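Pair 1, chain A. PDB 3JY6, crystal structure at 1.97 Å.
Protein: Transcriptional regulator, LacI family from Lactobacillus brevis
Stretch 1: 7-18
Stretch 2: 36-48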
# COMPACT_ATOMS: atom_id res chain seq x y z
N SER A 7 28.14 -3.09 6.14
CA SER A 7 27.10 -2.54 5.26
C SER A 7 26.05 -1.74 6.03
O SER A 7 25.59 -0.71 5.55
CB SER A 7 26.40 -3.66 4.47
OG SER A 7 25.46 -4.38 5.25
N LYS A 8 25.67 -2.23 7.21
CA LYS A 8 24.67 -1.59 8.07
C LYS A 8 23.29 -1.60 7.41
O LYS A 8 22.41 -0.79 7.74
CB LYS A 8 25.08 -0.16 8.43
CG LYS A 8 26.56 -0.02 8.82
CD LYS A 8 26.83 1.20 9.68
CE LYS A 8 26.17 1.08 11.04
NZ LYS A 8 26.41 2.25 11.93
N LEU A 9 23.11 -2.53 6.48
CA LEU A 9 21.86 -2.71 5.77
C LEU A 9 21.13 -3.89 6.39
O LEU A 9 21.70 -4.97 6.54
CB LEU A 9 22.09 -3.02 4.29
CG LEU A 9 22.62 -1.93 3.37
CD1 LEU A 9 22.58 -2.44 1.93
CD2 LEU A 9 21.77 -0.69 3.54
N ILE A 10 19.87 -3.67 6.73
CA ILE A 10 19.03 -4.71 7.30
C ILE A 10 17.97 -5.07 6.27
O ILE A 10 17.23 -4.20 5.80
CB ILE A 10 18.33 -4.24 8.60
CG1 ILE A 10 19.39 -3.84 9.63
CG2 ILE A 10 17.43 -5.35 9.16
CD1 ILE A 10 20.37 -4.96 9.98
N ALA A 11 17.90 -6.34 5.89
CA ALA A 11 16.92 -6.77 4.92
C ALA A 11 15.58 -7.02 5.58
O ALA A 11 15.49 -7.64 6.64
CB ALA A 11 17.39 -8.06 4.21
N VAL A 12 14.52 -6.54 4.95
CA VAL A 12 13.19 -6.77 5.49
C VAL A 12 12.39 -7.44 4.38
O VAL A 12 12.19 -6.86 3.32
CB VAL A 12 12.53 -5.44 5.89
CG1 VAL A 12 11.20 -5.72 6.57
CG2 VAL A 12 13.46 -4.64 6.82
N ILE A 13 11.97 -8.68 4.60
CA ILE A 13 11.20 -9.37 3.56
C ILE A 13 9.74 -9.46 3.99
O ILE A 13 9.43 -10.10 4.99
CB ILE A 13 11.72 -10.82 3.30
CG1 ILE A 13 13.16 -10.80 2.79
CG2 ILE A 13 10.87 -11.49 2.23
CD1 ILE A 13 13.72 -12.22 2.48
N VAL A 14 8.85 -8.82 3.24
CA VAL A 14 7.43 -8.89 3.58
C VAL A 14 6.71 -9.85 2.64
O VAL A 14 7.17 -10.12 1.53
CB VAL A 14 6.75 -7.50 3.52
CG1 VAL A 14 7.47 -6.56 4.46
CG2 VAL A 14 6.76 -6.94 2.10
N ALA A 15 5.58 -10.38 3.10
CA ALA A 15 4.78 -11.31 2.32
C ALA A 15 4.35 -10.70 0.99
O ALA A 15 4.45 -11.34 -0.05
CB ALA A 15 3.55 -11.75 3.15
N ASN A 16 3.87 -9.47 1.02
CA ASN A 16 3.42 -8.80 -0.20
C ASN A 16 3.35 -7.29 0.06
O ASN A 16 2.67 -6.84 0.98
CB ASN A 16 2.03 -9.31 -0.60
CG ASN A 16 1.62 -8.88 -1.99
OD1 ASN A 16 2.04 -7.83 -2.48
ND2 ASN A 16 0.77 -9.67 -2.63
N ILE A 17 4.07 -6.50 -0.73
CA ILE A 17 4.03 -5.07 -0.49
C ILE A 17 2.68 -4.41 -0.76
O ILE A 17 2.48 -3.26 -0.40
CB ILE A 17 5.13 -4.31 -1.27
CG1 ILE A 17 5.03 -4.62 -2.77
CG2 ILE A 17 6.50 -4.67 -0.70
CD1 ILE A 17 5.94 -3.76 -3.59
N ASP A 18 1.75 -5.13 -1.39
CA ASP A 18 0.42 -4.57 -1.64
C ASP A 18 -0.35 -4.43 -0.33
O ASP A 18 -1.33 -3.71 -0.26
CB ASP A 18 -0.41 -5.44 -2.57
CG ASP A 18 0.09 -5.43 -3.98
OD1 ASP A 18 0.43 -4.34 -4.50
OD2 ASP A 18 0.14 -6.53 -4.59
N ARG A 36 20.29 4.50 14.80
CA ARG A 36 21.62 3.93 14.98
C ARG A 36 22.43 3.76 13.70
O ARG A 36 23.40 3.00 13.67
CB ARG A 36 21.52 2.61 15.74
CG ARG A 36 20.88 2.76 17.11
CD ARG A 36 21.09 1.54 17.98
NE ARG A 36 20.32 1.59 19.22
CZ ARG A 36 20.28 0.61 20.12
NH1 ARG A 36 20.98 -0.50 19.91
NH2 ARG A 36 19.55 0.73 21.22
N GLY A 37 22.05 4.47 12.64
CA GLY A 37 22.81 4.39 11.40
C GLY A 37 22.50 3.22 10.50
O GLY A 37 23.13 3.04 9.45
N TYR A 38 21.54 2.39 10.90
CA TYR A 38 21.18 1.25 10.09
C TYR A 38 20.10 1.65 9.09
O TYR A 38 19.32 2.59 9.32
CB TYR A 38 20.71 0.11 11.01
CG TYR A 38 21.87 -0.61 11.68
CD1 TYR A 38 22.58 -1.62 11.00
CD2 TYR A 38 22.30 -0.26 12.95
CE1 TYR A 38 23.69 -2.25 11.58
CE2 TYR A 38 23.42 -0.88 13.54
CZ TYR A 38 24.10 -1.88 12.85
OH TYR A 38 25.22 -2.48 13.40
N ILE A 39 20.06 0.96 7.97
CA ILE A 39 19.09 1.28 6.94
C ILE A 39 18.26 0.08 6.53
O ILE A 39 18.80 -0.93 6.08
CB ILE A 39 19.80 1.83 5.70
CG1 ILE A 39 20.57 3.08 6.10
CG2 ILE A 39 18.78 2.17 4.61
CD1 ILE A 39 21.41 3.63 5.01
N GLY A 40 16.94 0.20 6.69
CA GLY A 40 16.06 -0.88 6.31
C GLY A 40 15.96 -0.93 4.79
O GLY A 40 15.94 0.10 4.12
N VAL A 41 15.94 -2.15 4.26
CA VAL A 41 15.84 -2.37 2.83
C VAL A 41 14.63 -3.29 2.66
O VAL A 41 14.57 -4.35 3.28
CB VAL A 41 17.10 -3.08 2.31
CG1 VAL A 41 16.92 -3.42 0.86
CG2 VAL A 41 18.34 -2.19 2.51
N LEU A 42 13.69 -2.90 1.80
CA LEU A 42 12.48 -3.70 1.60
C LEU A 42 12.51 -4.66 0.42
O LEU A 42 12.84 -4.29 -0.71
CB LEU A 42 11.26 -2.77 1.50
CG LEU A 42 9.85 -3.39 1.48
CD1 LEU A 42 9.62 -4.32 2.67
CD2 LEU A 42 8.83 -2.24 1.54
N PHE A 43 12.16 -5.91 0.71
CA PHE A 43 12.12 -6.96 -0.29
C PHE A 43 10.67 -7.46 -0.32
O PHE A 43 10.05 -7.63 0.73
CB PHE A 43 13.04 -8.12 0.10
CG PHE A 43 14.51 -7.81 -0.03
CD1 PHE A 43 15.19 -8.08 -1.22
CD2 PHE A 43 15.21 -7.22 1.02
CE1 PHE A 43 16.55 -7.76 -1.36
CE2 PHE A 43 16.56 -6.90 0.89
CZ PHE A 43 17.23 -7.17 -0.30
N ASP A 44 10.17 -7.72 -1.53
CA ASP A 44 8.80 -8.18 -1.73
C ASP A 44 8.75 -9.67 -2.13
O ASP A 44 9.17 -10.04 -3.22
CB ASP A 44 8.16 -7.29 -2.81
CG ASP A 44 6.78 -7.75 -3.23
OD1 ASP A 44 6.00 -8.24 -2.38
OD2 ASP A 44 6.47 -7.61 -4.44
N ALA A 45 8.24 -10.51 -1.24
CA ALA A 45 8.14 -11.94 -1.53
C ALA A 45 7.06 -12.17 -2.60
O ALA A 45 7.01 -13.23 -3.23
CB ALA A 45 7.82 -12.71 -0.26
N ASN A 46 6.19 -11.18 -2.78
CA ASN A 46 5.14 -11.23 -3.80
C ASN A 46 4.32 -12.53 -3.72
O ASN A 46 3.94 -13.10 -4.74
CB ASN A 46 5.81 -11.08 -5.18
CG ASN A 46 4.83 -10.69 -6.27
OD1 ASN A 46 3.76 -10.12 -6.01
ND2 ASN A 46 5.20 -10.96 -7.52
N ALA A 47 4.07 -12.98 -2.50
CA ALA A 47 3.30 -14.19 -2.23
C ALA A 47 3.88 -15.46 -2.83
O ALA A 47 3.18 -16.48 -2.92
CB ALA A 47 1.86 -14.00 -2.69
N ASP A 48 5.14 -15.43 -3.26
CA ASP A 48 5.75 -16.62 -3.84
C ASP A 48 6.89 -17.11 -2.94
O ASP A 48 7.86 -16.40 -2.68
CB ASP A 48 6.27 -16.32 -5.25
CG ASP A 48 6.87 -17.53 -5.93
OD1 ASP A 48 6.49 -18.66 -5.56
OD2 ASP A 48 7.73 -17.36 -6.83

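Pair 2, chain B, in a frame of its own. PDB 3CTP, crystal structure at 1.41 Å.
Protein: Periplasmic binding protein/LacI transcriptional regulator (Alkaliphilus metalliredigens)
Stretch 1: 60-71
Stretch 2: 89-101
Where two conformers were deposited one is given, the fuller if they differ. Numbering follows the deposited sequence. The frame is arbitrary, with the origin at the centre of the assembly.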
# COMPACT_ATOMS: atom_id res chain seq x y z
N SER B 60 -5.92 9.15 27.25
CA SER B 60 -5.91 8.89 25.79
C SER B 60 -6.56 7.54 25.47
O SER B 60 -6.29 6.54 26.13
CB SER B 60 -4.48 8.88 25.26
OG SER B 60 -4.45 8.45 23.91
N LYS B 61 -7.40 7.52 24.45
CA LYS B 61 -7.84 6.24 23.93
C LYS B 61 -7.26 6.05 22.56
O LYS B 61 -7.92 5.54 21.67
CB LYS B 61 -9.37 6.16 23.89
CG LYS B 61 -10.00 6.29 25.26
CD LYS B 61 -9.61 5.11 26.13
CE LYS B 61 -10.44 3.86 25.81
NZ LYS B 61 -10.37 2.89 26.95
N THR B 62 -5.98 6.41 22.39
CA THR B 62 -5.31 6.21 21.11
C THR B 62 -4.04 5.38 21.31
O THR B 62 -3.32 5.55 22.31
CB THR B 62 -4.99 7.53 20.43
OG1 THR B 62 -6.22 8.24 20.21
CG2 THR B 62 -4.32 7.31 19.06
N ILE B 63 -3.82 4.46 20.37
CA ILE B 63 -2.63 3.62 20.34
C ILE B 63 -1.79 4.04 19.13
O ILE B 63 -2.34 4.35 18.07
CB ILE B 63 -3.04 2.15 20.17
CG1 ILE B 63 -3.62 1.68 21.49
CG2 ILE B 63 -1.83 1.30 19.74
CD1 ILE B 63 -4.53 0.44 21.38
N GLY B 64 -0.48 4.08 19.29
CA GLY B 64 0.38 4.41 18.15
C GLY B 64 0.87 3.12 17.52
O GLY B 64 1.38 2.25 18.24
N LEU B 65 0.67 2.97 16.23
CA LEU B 65 1.16 1.79 15.51
C LEU B 65 2.31 2.21 14.61
O LEU B 65 2.10 3.00 13.68
CB LEU B 65 0.06 1.20 14.64
CG LEU B 65 0.46 0.11 13.62
CD1 LEU B 65 1.12 -1.10 14.34
CD2 LEU B 65 -0.73 -0.39 12.82
N MET B 66 3.51 1.71 14.89
CA MET B 66 4.62 1.98 14.01
C MET B 66 4.65 0.93 12.92
O MET B 66 4.63 -0.29 13.23
CB MET B 66 5.93 2.10 14.82
CG MET B 66 5.96 3.54 15.56
SD MET B 66 7.39 3.95 16.38
CE MET B 66 7.54 2.50 17.39
N VAL B 67 4.72 1.42 11.69
CA VAL B 67 4.66 0.69 10.47
C VAL B 67 6.00 0.89 9.72
O VAL B 67 6.36 2.03 9.45
CB VAL B 67 3.51 1.33 9.60
CG1 VAL B 67 3.28 0.56 8.37
CG2 VAL B 67 2.19 1.43 10.41
N PRO B 68 6.72 -0.19 9.29
CA PRO B 68 7.88 0.09 8.40
C PRO B 68 7.48 0.95 7.21
O PRO B 68 7.86 2.11 7.14
CB PRO B 68 8.31 -1.29 7.89
CG PRO B 68 7.89 -2.22 9.06
CD PRO B 68 6.65 -1.62 9.67
N ASN B 69 6.81 0.36 6.22
CA ASN B 69 6.03 1.23 5.33
C ASN B 69 4.77 0.61 4.83
O ASN B 69 4.72 -0.57 4.51
CB ASN B 69 6.85 1.83 4.18
CG ASN B 69 6.26 3.14 3.69
OD1 ASN B 69 5.25 3.16 2.99
ND2 ASN B 69 6.86 4.24 4.10
N ILE B 70 3.72 1.43 4.81
CA ILE B 70 2.38 0.93 4.39
C ILE B 70 2.34 0.75 2.88
O ILE B 70 1.37 0.17 2.33
CB ILE B 70 1.17 1.81 4.82
CG1 ILE B 70 1.37 3.27 4.40
CG2 ILE B 70 0.88 1.66 6.33
CD1 ILE B 70 0.14 4.15 4.61
N SER B 71 3.41 1.20 2.22
CA SER B 71 3.64 0.79 0.80
C SER B 71 3.82 -0.71 0.57
O SER B 71 3.57 -1.21 -0.53
CB SER B 71 4.79 1.50 0.13
OG SER B 71 6.03 0.89 0.43
N LYS B 89 -11.96 -2.61 21.25
CA LYS B 89 -11.54 -2.38 22.63
C LYS B 89 -11.71 -0.93 23.05
O LYS B 89 -11.38 -0.58 24.20
CB LYS B 89 -10.06 -2.76 22.82
CG LYS B 89 -9.75 -4.24 22.61
CD LYS B 89 -10.13 -5.04 23.87
CE LYS B 89 -10.04 -6.55 23.64
NZ LYS B 89 -8.76 -6.99 23.03
N GLY B 90 -12.17 -0.08 22.11
CA GLY B 90 -12.39 1.33 22.38
C GLY B 90 -11.25 2.29 22.07
O GLY B 90 -11.26 3.42 22.57
N TYR B 91 -10.31 1.88 21.20
CA TYR B 91 -9.15 2.72 20.87
C TYR B 91 -9.12 3.10 19.40
O TYR B 91 -9.55 2.32 18.53
CB TYR B 91 -7.85 1.96 21.18
CG TYR B 91 -7.63 1.76 22.66
CD1 TYR B 91 -6.86 2.65 23.38
CD2 TYR B 91 -8.24 0.70 23.33
CE1 TYR B 91 -6.66 2.47 24.74
CE2 TYR B 91 -8.07 0.53 24.67
CZ TYR B 91 -7.29 1.42 25.39
OH TYR B 91 -7.13 1.21 26.75
N THR B 92 -8.62 4.31 19.12
CA THR B 92 -8.26 4.69 17.75
C THR B 92 -6.75 4.49 17.56
O THR B 92 -6.04 4.23 18.52
CB THR B 92 -8.63 6.13 17.51
OG1 THR B 92 -8.23 6.92 18.63
CG2 THR B 92 -10.15 6.25 17.42
N LEU B 93 -6.27 4.59 16.32
CA LEU B 93 -4.85 4.39 16.03
C LEU B 93 -4.25 5.62 15.31
O LEU B 93 -4.91 6.22 14.46
CB LEU B 93 -4.67 3.24 15.04
CG LEU B 93 -4.78 1.79 15.40
CD1 LEU B 93 -4.33 0.98 14.18
CD2 LEU B 93 -3.89 1.51 16.58
N PHE B 94 -3.02 5.96 15.65
CA PHE B 94 -2.18 6.84 14.83
C PHE B 94 -1.17 5.93 14.16
O PHE B 94 -0.51 5.14 14.85
CB PHE B 94 -1.40 7.82 15.70
CG PHE B 94 -2.22 8.94 16.28
CD1 PHE B 94 -3.31 9.43 15.61
CD2 PHE B 94 -1.84 9.53 17.47
CE1 PHE B 94 -4.06 10.50 16.15
CE2 PHE B 94 -2.56 10.57 17.99
CZ PHE B 94 -3.67 11.05 17.35
N LEU B 95 -1.01 6.01 12.84
CA LEU B 95 0.01 5.22 12.16
C LEU B 95 1.24 6.07 11.95
O LEU B 95 1.13 7.23 11.56
CB LEU B 95 -0.45 4.75 10.78
CG LEU B 95 -1.81 4.12 10.68
CD1 LEU B 95 -1.97 3.61 9.21
CD2 LEU B 95 -1.90 2.97 11.64
N CYS B 96 2.41 5.47 12.19
CA CYS B 96 3.69 6.18 12.09
C CYS B 96 4.60 5.38 11.22
O CYS B 96 4.87 4.21 11.46
CB CYS B 96 4.33 6.31 13.48
SG CYS B 96 3.30 7.28 14.66
N ASN B 97 5.10 6.04 10.19
CA ASN B 97 5.87 5.43 9.19
C ASN B 97 7.36 5.40 9.60
O ASN B 97 7.99 6.45 9.61
CB ASN B 97 5.73 6.38 8.00
CG ASN B 97 6.50 5.96 6.86
OD1 ASN B 97 7.21 4.98 6.95
ND2 ASN B 97 6.37 6.67 5.73
N THR B 98 7.94 4.25 9.96
CA THR B 98 9.37 4.31 10.42
C THR B 98 10.37 3.99 9.32
O THR B 98 11.57 4.24 9.49
CB THR B 98 9.67 3.37 11.59
OG1 THR B 98 9.47 2.03 11.15
CG2 THR B 98 8.79 3.69 12.80
N ASP B 99 9.91 3.46 8.20
CA ASP B 99 10.78 3.16 7.06
C ASP B 99 12.03 2.36 7.40
O ASP B 99 13.10 2.57 6.81
CB ASP B 99 11.21 4.44 6.38
CG ASP B 99 10.21 4.89 5.39
OD1 ASP B 99 9.64 4.02 4.69
OD2 ASP B 99 10.00 6.11 5.33
N ASP B 100 11.89 1.45 8.35
CA ASP B 100 13.02 0.63 8.76
C ASP B 100 14.24 1.48 9.05
O ASP B 100 15.39 1.08 8.80
CB ASP B 100 13.36 -0.40 7.69
CG ASP B 100 12.24 -1.42 7.50
OD1 ASP B 100 11.79 -2.01 8.50
OD2 ASP B 100 11.85 -1.66 6.34
N ASP B 101 14.00 2.62 9.69
CA ASP B 101 15.09 3.53 10.04
C ASP B 101 15.09 3.76 11.54
O ASP B 101 14.09 4.18 12.13
CB ASP B 101 14.91 4.87 9.33
CG ASP B 101 16.06 5.82 9.61
OD1 ASP B 101 17.14 5.64 9.03
OD2 ASP B 101 15.88 6.71 10.43
O HOH W 1 -10.18 7.65 20.40
O HOH W 2 -11.76 0.97 26.25

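The sharpest difference lies at matched positions on one face of the sheet, where pair 1 sets Leu9(A) beside Ile39(A) and pair 2 sets Thr62(B) beside Thr92(B). In pair 1 the contact is apolar, Leu9(A) CD2 lying 3.9 Å from Ile39(A) CB and 3.9 Å from Val41(A) CG2. In pair 2 the two hydroxyls meet in a hydrogen bond, Thr62(B) OG1 to Thr92(B) OG1 at 2.9 Å, while the methyl of the first threonine serves the packing: Thr62(B) CG2 lies over the face of the Phe94(B) ring, 3.8 Å from its centroid and 14° off the normal.

These differences sit on nearly the same backbone. Fourteen central residues superpose with an RMSD of 0.4 Å, and each pair has two parallel six-residue strands, 9-14 with 39-44 and 62-67 with 92-97, crossing at -31° and -29°. The hydrogen-bond ladder is equivalent. It opens with Ile39(A) N to Lys8(A) O and Thr92(B) N to Lys61(B) O, both 2.9 Å, and runs to Ala45(A) N with Val14(A) O at 3.0 Å and Thr98(B) N with Val67(B) O at 2.8 Å. The surface buried is also similar, 1004 and 1077 Å².

Further along the same face, bulk is distributed differently. Ala11(A) matches Gly64(B), Val41(A) matches Phe94(B), and Phe43(A) matches Cys96(B), so the aromatic ring sits two bridges earlier in pair 2, the next position back on the same face. The Phe43(A) ring reaches back to the small Ala11(A), CE2 to CB at 3.6 Å, and Ile13(A) CG1 packs on Phe43(A) CB at 3.8 Å. At the latter bridge pair 2 has Met66(B) CG against Cys96(B) CB, also 3.8 Å.

On the other face, Gly40(A) matches Leu93(B). The leucine contributes contacts that glycine cannot: Leu93(B) CD2 lies 3.7 Å from Ile63(B) CB, and Leu93(B) CD1 lies 4.1 Å from Leu65(B) CD2. Val12(A) corresponds to Leu65(B), and Leu42(A) to Leu95(B). Val12(A) CG1 lies 4.4 Å from Leu42(A) CD1. The match in pair 2 is tighter, Leu65(B) CD2 lying 3.7 Å from Leu95(B) CD2.

The lysine-tyrosine contact before the strands is of the same kind in both pairs. Lys8(A) CE and Lys61(B) CE each lie 4.1 Å from the ring centroid of Tyr38(A) or Tyr91(B), over the face. Both also make a cation-pi contact, but Lys8(A) NZ is 4.9 Å from the Tyr38(A) ring centroid and 20° off the normal, whereas Lys61(B) NZ is 4.3 Å from the Tyr91(B) ring centroid and off-centre at 34°.

At the last strand position, the matched Asp44(A) and Asn97(B) have side-chain centres only 0.2 Å apart, yet the side-chain bonds nearby differ. Asp44(A) OD1 accepts from Ile17(A) N at 3.1 Å, tying the loop after the first strand to the second. Pair 2 links its loops through Asn69(B) ND2, which donates to Asp99(B) OD1 at 2.9 Å. A backbone bond to the matched Ala15(A) and Pro68(B) is shared, though from unmatched donors: Ala47(A) N to Ala15(A) O at 3.0 Å, Asp99(B) N to Pro68(B) O at 2.7 Å.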